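Local coordinates for Serine/threonine-protein kinase Tel1 (Chaetomium thermophilum, PDB 6SKY) that acts as a serine/threonine protein kinase that probably senses DNA damage and switches on checkpoint signalling after genotoxic stress, at residues Lys2684-Ile2695 with Val2709-His2718; Tyr1884-Glu1892 with Pro2732-Thr2740. All coordinates share one frame; numbering follows the deposited sequence.

Contact 1 (Lys2684-Ile2695 with Val2709-His2718); sequences KDLKGSQCRKEI and VYRRVTERFH
The Phe2717 ring receives the carbonyl oxygen of Leu2686 at its edge, while Cys2691 SG comes in obliquely, 4.0 Å from the Phe2717 ring centroid, in a sulfur-aromatic contact. The guanidinium of Arg2716 is covered on one face by Leu2686 CD2, 3.6 Å from Arg2716 NH2, and has Lys2684 O beside its edge; a bend in the arginine chain (chi3 54°) turns that face to the leucine, and the two side chains cross at about a right angle. Tyr2710 presents an edge to Ile2695, whose CD1 is 3.9 Å from Tyr2710 CD2, and its own helix places Thr2714 CG2 over a face.

These groups lie along an antiparallel helix pair and the loops at one end of it, in the C-lobe of the PI3/PI4-type kinase domain, a worked example of two consecutive helices packing side by side and being tied at one end by polar groups. Their short axes approach to 10.1 Å at 171°. Val2713 fills the middle, its CG1 against Cys2691 SG at 4.0 Å and its CG2 beside the aliphatic base of Glu2694. The FATC end of the chain joins in: Tyr2943 meets Phe2717 edge-to-face and touches Cys2691 and Ile2695, while His2678 stacks with Phe2717.

Where the helices give way to loop, Leu2686 N makes a weak hydrogen bond to Arg2716 O, and next to it Asp2685 reaches for His2718. With CG anti to its carbonyl carbon, Asp2685 delivers one oxygen to two donors. His2718 ND1 meets the syn lone pair of Asp2685 OD2 at 2.7 Å (153° at the hydrogen), and His2718 N comes to the anti side of that same Asp2685 OD2 at 3.2 Å, out of the carboxylate plane.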
loop_
_atom_site.group_PDB
_atom_site.type_symbol
_atom_site.label_atom_id
_atom_site.label_comp_id
_atom_site.label_asym_id
_atom_site.label_seq_id
_atom_site.Cartn_x
_atom_site.Cartn_y
_atom_site.Cartn_z
ATOM N N LYS A 2684 -13.665 41.770 -31.731
ATOM C CA LYS A 2684 -15.037 42.039 -31.328
ATOM C C LYS A 2684 -15.272 41.856 -29.836
ATOM O O LYS A 2684 -16.384 42.104 -29.367
ATOM C CB LYS A 2684 -16.000 41.140 -32.102
ATOM C CG LYS A 2684 -16.034 41.400 -33.588
ATOM C CD LYS A 2684 -17.041 40.499 -34.272
ATOM C CE LYS A 2684 -17.057 40.738 -35.768
ATOM N NZ LYS A 2684 -18.167 40.006 -36.439
ATOM N N ASP A 2685 -14.268 41.419 -29.086
ATOM C CA ASP A 2685 -14.417 41.223 -27.656
ATOM C C ASP A 2685 -14.229 42.539 -26.912
ATOM O O ASP A 2685 -13.802 43.548 -27.472
ATOM C CB ASP A 2685 -13.410 40.198 -27.147
ATOM C CG ASP A 2685 -13.823 38.782 -27.442
ATOM O OD1 ASP A 2685 -14.858 38.587 -28.107
ATOM O OD2 ASP A 2685 -13.113 37.858 -27.002
ATOM N N LEU A 2686 -14.561 42.516 -25.628
ATOM C CA LEU A 2686 -14.300 43.659 -24.775
ATOM C C LEU A 2686 -12.802 43.876 -24.630
ATOM O O LEU A 2686 -12.002 42.947 -24.730
ATOM C CB LEU A 2686 -14.910 43.453 -23.394
ATOM C CG LEU A 2686 -16.419 43.372 -23.236
ATOM C CD1 LEU A 2686 -16.739 42.947 -21.834
ATOM C CD2 LEU A 2686 -17.041 44.710 -23.530
ATOM N N LYS A 2687 -12.421 45.121 -24.386
ATOM C CA LYS A 2687 -11.049 45.393 -24.013
ATOM C C LYS A 2687 -10.785 44.864 -22.609
ATOM O O LYS A 2687 -11.692 44.445 -21.895
ATOM C CB LYS A 2687 -10.760 46.886 -24.075
ATOM C CG LYS A 2687 -10.994 47.509 -25.423
ATOM C CD LYS A 2687 -9.801 47.315 -26.314
ATOM C CE LYS A 2687 -9.954 48.095 -27.598
ATOM N NZ LYS A 2687 -8.733 48.021 -28.438
ATOM N N GLY A 2688 -9.516 44.881 -22.210
ATOM C CA GLY A 2688 -9.189 44.468 -20.858
ATOM C C GLY A 2688 -9.598 45.502 -19.833
ATOM O O GLY A 2688 -10.052 45.161 -18.739
ATOM N N SER A 2689 -9.455 46.780 -20.176
ATOM C CA SER A 2689 -9.860 47.844 -19.270
ATOM C C SER A 2689 -11.368 47.878 -19.077
ATOM O O SER A 2689 -11.843 48.181 -17.980
ATOM C CB SER A 2689 -9.356 49.184 -19.791
ATOM O OG SER A 2689 -9.575 49.297 -21.181
ATOM N N GLN A 2690 -12.137 47.552 -20.114
ATOM C CA GLN A 2690 -13.584 47.518 -19.966
ATOM C C GLN A 2690 -14.019 46.389 -19.045
ATOM O O GLN A 2690 -14.919 46.568 -18.218
ATOM C CB GLN A 2690 -14.236 47.387 -21.335
ATOM C CG GLN A 2690 -13.718 48.403 -22.322
ATOM C CD GLN A 2690 -14.353 48.279 -23.683
ATOM O OE1 GLN A 2690 -15.155 47.383 -23.930
ATOM N NE2 GLN A 2690 -14.000 49.187 -24.580
ATOM N N CYS A 2691 -13.386 45.222 -19.165
ATOM C CA CYS A 2691 -13.665 44.124 -18.246
ATOM C C CYS A 2691 -13.284 44.491 -16.821
ATOM O O CYS A 2691 -14.033 44.212 -15.878
ATOM C CB CYS A 2691 -12.918 42.867 -18.683
ATOM S SG CYS A 2691 -13.424 42.179 -20.254
ATOM N N ARG A 2692 -12.126 45.128 -16.641
ATOM C CA ARG A 2692 -11.711 45.517 -15.300
ATOM C C ARG A 2692 -12.686 46.506 -14.687
ATOM O O ARG A 2692 -13.036 46.392 -13.511
ATOM C CB ARG A 2692 -10.308 46.112 -15.324
ATOM C CG ARG A 2692 -9.929 46.744 -14.018
ATOM C CD ARG A 2692 -8.448 46.955 -13.877
ATOM N NE ARG A 2692 -8.128 47.414 -12.529
ATOM C CZ ARG A 2692 -6.901 47.515 -12.034
ATOM N NH1 ARG A 2692 -5.851 47.188 -12.772
ATOM N NH2 ARG A 2692 -6.722 47.940 -10.795
ATOM N N LYS A 2693 -13.148 47.476 -15.470
ATOM C CA LYS A 2693 -14.066 48.475 -14.940
ATOM C C LYS A 2693 -15.428 47.874 -14.628
ATOM O O LYS A 2693 -16.037 48.206 -13.607
ATOM C CB LYS A 2693 -14.198 49.626 -15.924
ATOM C CG LYS A 2693 -15.132 50.715 -15.486
ATOM C CD LYS A 2693 -15.175 51.809 -16.527
ATOM C CE LYS A 2693 -16.140 52.915 -16.146
ATOM N NZ LYS A 2693 -16.173 53.969 -17.196
ATOM N N GLU A 2694 -15.931 46.995 -15.495
ATOM C CA GLU A 2694 -17.211 46.355 -15.217
ATOM C C GLU A 2694 -17.133 45.480 -13.980
ATOM O O GLU A 2694 -18.112 45.354 -13.240
ATOM C CB GLU A 2694 -17.671 45.540 -16.420
ATOM C CG GLU A 2694 -18.704 46.266 -17.251
ATOM C CD GLU A 2694 -18.947 45.621 -18.594
ATOM O OE1 GLU A 2694 -19.368 44.446 -18.627
ATOM O OE2 GLU A 2694 -18.718 46.295 -19.621
ATOM N N ILE A 2695 -15.983 44.864 -13.733
ATOM C CA ILE A 2695 -15.876 44.058 -12.527
ATOM C C ILE A 2695 -15.706 44.936 -11.295
ATOM O O ILE A 2695 -16.218 44.604 -10.222
ATOM C CB ILE A 2695 -14.738 43.039 -12.684
ATOM C CG1 ILE A 2695 -15.252 41.822 -13.440
ATOM C CG2 ILE A 2695 -14.183 42.615 -11.352
ATOM C CD1 ILE A 2695 -14.233 40.754 -13.603
ATOM N N VAL A 2709 -22.358 39.505 -13.123
ATOM C CA VAL A 2709 -21.517 40.404 -13.906
ATOM C C VAL A 2709 -20.272 39.682 -14.394
ATOM O O VAL A 2709 -19.816 39.889 -15.524
ATOM C CB VAL A 2709 -21.161 41.649 -13.081
ATOM C CG1 VAL A 2709 -20.060 42.424 -13.747
ATOM C CG2 VAL A 2709 -22.375 42.516 -12.923
ATOM N N TYR A 2710 -19.714 38.804 -13.564
ATOM C CA TYR A 2710 -18.522 38.077 -13.973
ATOM C C TYR A 2710 -18.819 37.118 -15.116
ATOM O O TYR A 2710 -18.029 37.012 -16.059
ATOM C CB TYR A 2710 -17.941 37.331 -12.784
ATOM C CG TYR A 2710 -16.740 36.508 -13.127
ATOM C CD1 TYR A 2710 -16.839 35.141 -13.260
ATOM C CD2 TYR A 2710 -15.510 37.094 -13.320
ATOM C CE1 TYR A 2710 -15.758 34.390 -13.573
ATOM C CE2 TYR A 2710 -14.424 36.346 -13.634
ATOM C CZ TYR A 2710 -14.554 34.994 -13.760
ATOM O OH TYR A 2710 -13.473 34.223 -14.076
ATOM N N ARG A 2711 -19.941 36.402 -15.053
ATOM C CA ARG A 2711 -20.303 35.534 -16.167
ATOM C C ARG A 2711 -20.535 36.339 -17.434
ATOM O O ARG A 2711 -20.098 35.944 -18.521
ATOM C CB ARG A 2711 -21.543 34.721 -15.832
ATOM C CG ARG A 2711 -21.329 33.669 -14.792
ATOM C CD ARG A 2711 -22.575 32.841 -14.645
ATOM N NE ARG A 2711 -22.567 32.048 -13.426
ATOM C CZ ARG A 2711 -22.109 30.807 -13.353
ATOM N NH1 ARG A 2711 -22.141 30.156 -12.203
ATOM N NH2 ARG A 2711 -21.617 30.219 -14.433
ATOM N N ARG A 2712 -21.215 37.477 -17.312
ATOM C CA ARG A 2712 -21.460 38.316 -18.476
ATOM C C ARG A 2712 -20.159 38.810 -19.090
ATOM O O ARG A 2712 -20.052 38.932 -20.313
ATOM C CB ARG A 2712 -22.342 39.492 -18.081
ATOM C CG ARG A 2712 -22.842 40.316 -19.234
ATOM C CD ARG A 2712 -23.192 41.721 -18.791
ATOM N NE ARG A 2712 -23.543 41.786 -17.375
ATOM C CZ ARG A 2712 -24.727 41.445 -16.877
ATOM N NH1 ARG A 2712 -24.951 41.540 -15.575
ATOM N NH2 ARG A 2712 -25.681 40.996 -17.678
ATOM N N VAL A 2713 -19.162 39.107 -18.263
ATOM C CA VAL A 2713 -17.906 39.633 -18.789
ATOM C C VAL A 2713 -17.062 38.530 -19.410
ATOM O O VAL A 2713 -16.434 38.737 -20.449
ATOM C CB VAL A 2713 -17.141 40.384 -17.686
ATOM C CG1 VAL A 2713 -15.665 40.090 -17.758
ATOM C CG2 VAL A 2713 -17.370 41.862 -17.824
ATOM N N THR A 2714 -17.023 37.344 -18.806
ATOM C CA THR A 2714 -16.227 36.285 -19.407
ATOM C C THR A 2714 -16.917 35.615 -20.582
ATOM O O THR A 2714 -16.273 34.840 -21.288
ATOM C CB THR A 2714 -15.846 35.220 -18.383
ATOM O OG1 THR A 2714 -17.005 34.494 -17.981
ATOM C CG2 THR A 2714 -15.207 35.850 -17.188
ATOM N N GLU A 2715 -18.200 35.874 -20.815
ATOM C CA GLU A 2715 -18.793 35.407 -22.060
ATOM C C GLU A 2715 -18.380 36.242 -23.261
ATOM O O GLU A 2715 -18.623 35.826 -24.395
ATOM C CB GLU A 2715 -20.312 35.384 -21.946
ATOM C CG GLU A 2715 -20.845 34.054 -21.471
ATOM C CD GLU A 2715 -22.246 34.141 -20.910
ATOM O OE1 GLU A 2715 -22.835 35.242 -20.924
ATOM O OE2 GLU A 2715 -22.761 33.103 -20.448
ATOM N N ARG A 2716 -17.765 37.399 -23.042
ATOM C CA ARG A 2716 -17.295 38.272 -24.107
ATOM C C ARG A 2716 -15.788 38.457 -24.041
ATOM O O ARG A 2716 -15.269 39.503 -24.415
ATOM C CB ARG A 2716 -17.985 39.628 -24.038
ATOM C CG ARG A 2716 -19.471 39.581 -24.224
ATOM C CD ARG A 2716 -19.984 40.963 -24.505
ATOM N NE ARG A 2716 -19.286 41.564 -25.635
ATOM C CZ ARG A 2716 -19.359 42.850 -25.958
ATOM N NH1 ARG A 2716 -18.691 43.314 -27.002
ATOM N NH2 ARG A 2716 -20.099 43.674 -25.231
ATOM N N PHE A 2717 -15.079 37.449 -23.557
ATOM C CA PHE A 2717 -13.638 37.532 -23.375
ATOM C C PHE A 2717 -13.115 36.114 -23.514
ATOM O O PHE A 2717 -13.407 35.269 -22.669
ATOM C CB PHE A 2717 -13.303 38.123 -22.013
ATOM C CG PHE A 2717 -12.016 38.879 -21.969
ATOM C CD1 PHE A 2717 -11.881 40.074 -22.626
ATOM C CD2 PHE A 2717 -10.957 38.414 -21.234
ATOM C CE1 PHE A 2717 -10.710 40.770 -22.572
ATOM C CE2 PHE A 2717 -9.790 39.115 -21.179
ATOM C CZ PHE A 2717 -9.668 40.292 -21.847
ATOM N N HIS A 2718 -12.377 35.845 -24.575
ATOM C CA HIS A 2718 -11.941 34.486 -24.823
ATOM C C HIS A 2718 -10.441 34.364 -24.636
ATOM O O HIS A 2718 -9.708 35.281 -25.000
ATOM C CB HIS A 2718 -12.302 34.041 -26.241
ATOM C CG HIS A 2718 -13.747 34.205 -26.577
ATOM N ND1 HIS A 2718 -14.256 35.361 -27.123
ATOM C CD2 HIS A 2718 -14.795 33.361 -26.440
ATOM C CE1 HIS A 2718 -15.555 35.222 -27.308
ATOM N NE2 HIS A 2718 -15.907 34.017 -26.902
#

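Contact 2 (Tyr1884-Glu1892 with Pro2732-Thr2740); sequences YKVALLFAE and PDEWFQKRT
Glu1892 and Arg2739 supply the charged part of this interface, reaching for each other from opposite directions. Arg2739 NH2 donates to Glu1892 OE2 over 2.6 Å in a nearly straight salt bridge (172°); the oxygen lies in the guanidinium plane, whereas the nitrogen arrives from above the carboxylate. A face of the guanidinium rests on Trp2735 CH2 one turn back, and Glu1892 OE2 also accepts a weak hydrogen bond from Ile2810 N. With an alanine in place of Glu1892, Arg2739 would probably be left without its carboxylate mate in a buried setting, and its guanidinium would be freer to swing off the tryptophan.

Contacts with aromatic rings form the second group. Leu1889 lays CD1 over the centre of the six-membered ring of Trp2735, 4.0 Å from its centroid, a CH-pi contact made possible by CG standing anti to the backbone N (chi1 175°). Leu1888 CD2 approaches Phe2736 CE1 at 3.5 Å, and Lys1885 brings its aliphatic CE to 3.7 Å from Phe2736 CD2, crossing the phenylalanine at about a right angle.

Purely aliphatic packing completes the set at Pro2732, the first residue of its helix. Pro2732 CG touches Leu1889 CD2 at 3.6 Å and Val1886 CG2 at 4.0 Å.

The two helices illustrate steep crossing between domains: their short axes pass 8.9 Å apart at 74°, joining the FAT region to the kinase domain. Behind this face, helix 1884-1898 packs on helices 1836-1849, 1871-1880 and 1916-1923.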
loop_
_atom_site.group_PDB
_atom_site.type_symbol
_atom_site.label_atom_id
_atom_site.label_comp_id
_atom_site.label_asym_id
_atom_site.label_seq_id
_atom_site.Cartn_x
_atom_site.Cartn_y
_atom_site.Cartn_z
ATOM N N TYR A 1884 4.641 12.668 -34.947
ATOM C CA TYR A 1884 3.597 12.770 -33.938
ATOM C C TYR A 1884 3.489 14.145 -33.300
ATOM O O TYR A 1884 2.390 14.544 -32.912
ATOM C CB TYR A 1884 3.813 11.708 -32.867
ATOM C CG TYR A 1884 3.672 10.321 -33.422
ATOM C CD1 TYR A 1884 2.465 9.886 -33.923
ATOM C CD2 TYR A 1884 4.743 9.460 -33.465
ATOM C CE1 TYR A 1884 2.328 8.636 -34.438
ATOM C CE2 TYR A 1884 4.614 8.204 -33.980
ATOM C CZ TYR A 1884 3.405 7.797 -34.462
ATOM O OH TYR A 1884 3.274 6.534 -34.978
ATOM N N LYS A 1885 4.577 14.899 -33.201
ATOM C CA LYS A 1885 4.459 16.265 -32.711
ATOM C C LYS A 1885 3.811 17.165 -33.750
ATOM O O LYS A 1885 2.998 18.032 -33.412
ATOM C CB LYS A 1885 5.828 16.790 -32.313
ATOM C CG LYS A 1885 6.409 16.090 -31.121
ATOM C CD LYS A 1885 7.877 16.354 -31.017
ATOM C CE LYS A 1885 8.399 15.960 -29.667
ATOM N NZ LYS A 1885 7.937 14.615 -29.292
ATOM N N VAL A 1886 4.146 16.963 -35.023
ATOM C CA VAL A 1886 3.458 17.660 -36.102
ATOM C C VAL A 1886 1.981 17.299 -36.105
ATOM O O VAL A 1886 1.115 18.157 -36.301
ATOM C CB VAL A 1886 4.132 17.332 -37.444
ATOM C CG1 VAL A 1886 3.481 18.074 -38.549
ATOM C CG2 VAL A 1886 5.592 17.668 -37.389
ATOM N N ALA A 1887 1.669 16.028 -35.866
ATOM C CA ALA A 1887 0.281 15.592 -35.826
ATOM C C ALA A 1887 -0.470 16.232 -34.673
ATOM O O ALA A 1887 -1.638 16.599 -34.815
ATOM C CB ALA A 1887 0.217 14.076 -35.718
ATOM N N LEU A 1888 0.181 16.378 -33.519
ATOM C CA LEU A 1888 -0.463 17.032 -32.387
ATOM C C LEU A 1888 -0.712 18.507 -32.662
ATOM O O LEU A 1888 -1.776 19.035 -32.320
ATOM C CB LEU A 1888 0.389 16.854 -31.138
ATOM C CG LEU A 1888 -0.145 17.430 -29.835
ATOM C CD1 LEU A 1888 -1.505 16.886 -29.534
ATOM C CD2 LEU A 1888 0.791 17.089 -28.735
ATOM N N LEU A 1889 0.245 19.192 -33.281
ATOM C CA LEU A 1889 0.014 20.583 -33.649
ATOM C C LEU A 1889 -1.159 20.720 -34.614
ATOM O O LEU A 1889 -2.000 21.615 -34.462
ATOM C CB LEU A 1889 1.281 21.176 -34.248
ATOM C CG LEU A 1889 1.206 22.596 -34.796
ATOM C CD1 LEU A 1889 0.872 23.586 -33.725
ATOM C CD2 LEU A 1889 2.511 22.947 -35.416
ATOM N N PHE A 1890 -1.243 19.839 -35.610
ATOM C CA PHE A 1890 -2.366 19.897 -36.539
ATOM C C PHE A 1890 -3.682 19.584 -35.847
ATOM O O PHE A 1890 -4.708 20.181 -36.167
ATOM C CB PHE A 1890 -2.146 18.936 -37.696
ATOM C CG PHE A 1890 -1.152 19.410 -38.694
ATOM C CD1 PHE A 1890 -0.991 20.744 -38.946
ATOM C CD2 PHE A 1890 -0.375 18.511 -39.382
ATOM C CE1 PHE A 1890 -0.076 21.170 -39.863
ATOM C CE2 PHE A 1890 0.533 18.934 -40.299
ATOM C CZ PHE A 1890 0.685 20.261 -40.540
ATOM N N ALA A 1891 -3.676 18.648 -34.900
ATOM C CA ALA A 1891 -4.897 18.322 -34.177
ATOM C C ALA A 1891 -5.380 19.500 -33.347
ATOM O O ALA A 1891 -6.587 19.732 -33.223
ATOM C CB ALA A 1891 -4.667 17.105 -33.291
ATOM N N GLU A 1892 -4.454 20.265 -32.777
ATOM C CA GLU A 1892 -4.855 21.446 -32.023
ATOM C C GLU A 1892 -5.400 22.536 -32.934
ATOM O O GLU A 1892 -6.385 23.200 -32.591
ATOM C CB GLU A 1892 -3.685 21.956 -31.206
ATOM C CG GLU A 1892 -3.189 20.921 -30.249
ATOM C CD GLU A 1892 -3.005 21.465 -28.870
ATOM O OE1 GLU A 1892 -3.179 22.687 -28.695
ATOM O OE2 GLU A 1892 -2.689 20.676 -27.957
ATOM N N PRO A 2732 7.288 22.470 -34.673
ATOM C CA PRO A 2732 6.503 21.622 -33.762
ATOM C C PRO A 2732 7.303 20.921 -32.680
ATOM O O PRO A 2732 6.764 20.678 -31.595
ATOM C CB PRO A 2732 5.855 20.622 -34.718
ATOM C CG PRO A 2732 5.728 21.360 -35.959
ATOM C CD PRO A 2732 6.951 22.191 -36.074
ATOM N N ASP A 2733 8.565 20.592 -32.920
ATOM C CA ASP A 2733 9.368 19.977 -31.871
ATOM C C ASP A 2733 9.620 20.956 -30.737
ATOM O O ASP A 2733 9.359 20.662 -29.560
ATOM C CB ASP A 2733 10.687 19.498 -32.460
ATOM C CG ASP A 2733 10.528 18.938 -33.852
ATOM O OD1 ASP A 2733 9.518 18.249 -34.105
ATOM O OD2 ASP A 2733 11.406 19.191 -34.700
ATOM N N GLU A 2734 10.134 22.133 -31.085
ATOM C CA GLU A 2734 10.333 23.192 -30.112
ATOM C C GLU A 2734 9.023 23.593 -29.457
ATOM O O GLU A 2734 8.975 23.807 -28.248
ATOM C CB GLU A 2734 10.980 24.384 -30.798
ATOM C CG GLU A 2734 11.692 25.317 -29.873
ATOM C CD GLU A 2734 12.210 26.536 -30.587
ATOM O OE1 GLU A 2734 11.754 26.789 -31.723
ATOM O OE2 GLU A 2734 13.069 27.242 -30.021
ATOM N N TRP A 2735 7.954 23.709 -30.239
ATOM C CA TRP A 2735 6.654 24.068 -29.690
ATOM C C TRP A 2735 6.222 23.093 -28.607
ATOM O O TRP A 2735 5.814 23.503 -27.516
ATOM C CB TRP A 2735 5.632 24.119 -30.818
ATOM C CG TRP A 2735 4.203 24.195 -30.410
ATOM C CD1 TRP A 2735 3.510 25.305 -30.070
ATOM C CD2 TRP A 2735 3.272 23.113 -30.353
ATOM N NE1 TRP A 2735 2.214 24.988 -29.781
ATOM C CE2 TRP A 2735 2.044 23.644 -29.945
ATOM C CE3 TRP A 2735 3.364 21.743 -30.592
ATOM C CZ2 TRP A 2735 0.921 22.861 -29.781
ATOM C CZ3 TRP A 2735 2.254 20.974 -30.419
ATOM C CH2 TRP A 2735 1.047 21.530 -30.021
ATOM N N PHE A 2736 6.314 21.794 -28.885
ATOM C CA PHE A 2736 5.869 20.808 -27.911
ATOM C C PHE A 2736 6.723 20.843 -26.654
ATOM O O PHE A 2736 6.199 20.786 -25.535
ATOM C CB PHE A 2736 5.881 19.421 -28.537
ATOM C CG PHE A 2736 5.342 18.359 -27.646
ATOM C CD1 PHE A 2736 4.006 18.310 -27.353
ATOM C CD2 PHE A 2736 6.169 17.418 -27.092
ATOM C CE1 PHE A 2736 3.515 17.351 -26.530
ATOM C CE2 PHE A 2736 5.674 16.459 -26.273
ATOM C CZ PHE A 2736 4.348 16.426 -25.992
ATOM N N GLN A 2737 8.037 20.966 -26.810
ATOM C CA GLN A 2737 8.895 21.001 -25.634
ATOM C C GLN A 2737 8.634 22.234 -24.777
ATOM O O GLN A 2737 8.597 22.149 -23.547
ATOM C CB GLN A 2737 10.351 20.944 -26.064
ATOM C CG GLN A 2737 11.309 20.816 -24.930
ATOM C CD GLN A 2737 12.673 21.318 -25.302
ATOM O OE1 GLN A 2737 13.000 21.432 -26.479
ATOM N NE2 GLN A 2737 13.479 21.643 -24.300
ATOM N N LYS A 2738 8.434 23.390 -25.402
ATOM C CA LYS A 2738 8.232 24.607 -24.630
ATOM C C LYS A 2738 6.873 24.634 -23.956
ATOM O O LYS A 2738 6.745 25.157 -22.847
ATOM C CB LYS A 2738 8.389 25.826 -25.522
ATOM C CG LYS A 2738 9.701 25.911 -26.233
ATOM C CD LYS A 2738 10.846 25.791 -25.308
ATOM C CE LYS A 2738 12.124 26.157 -25.994
ATOM N NZ LYS A 2738 12.709 25.003 -26.675
ATOM N N ARG A 2739 5.849 24.082 -24.595
ATOM C CA ARG A 2739 4.557 24.008 -23.935
ATOM C C ARG A 2739 4.588 23.042 -22.762
ATOM O O ARG A 2739 3.941 23.289 -21.737
ATOM C CB ARG A 2739 3.494 23.609 -24.938
ATOM C CG ARG A 2739 2.172 24.232 -24.673
ATOM C CD ARG A 2739 1.134 23.659 -25.577
ATOM N NE ARG A 2739 1.073 22.213 -25.455
ATOM C CZ ARG A 2739 0.174 21.461 -26.066
ATOM N NH1 ARG A 2739 0.180 20.151 -25.910
ATOM N NH2 ARG A 2739 -0.739 22.029 -26.829
ATOM N N THR A 2740 5.353 21.957 -22.869
ATOM C CA THR A 2740 5.525 21.082 -21.715
ATOM C C THR A 2740 6.267 21.780 -20.585
ATOM O O THR A 2740 5.928 21.593 -19.415
ATOM C CB THR A 2740 6.253 19.815 -22.128
ATOM O OG1 THR A 2740 5.533 19.192 -23.188
ATOM C CG2 THR A 2740 6.323 18.861 -20.988
#

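Overall arrangement
Followed from the N terminus, the chain first reaches 1884-1892, in the FAT region, and then runs through some 800 residues, mostly helical, before the kinase domain brings it to contact 1. There a short loop closes: 2684-2695 meets 2709-2718 after only 13 intervening residues. Soon afterwards the chain enters 2732-2740, which returns to 1884-1892 and closes the much longer loop of contact 2. Contact 1 is therefore nested inside contact 2, and the two do not touch: their centres lie 31 Å apart and their nearest atoms about 14 Å. One contact is local, within the kinase C-lobe; the other joins FAT to kinase.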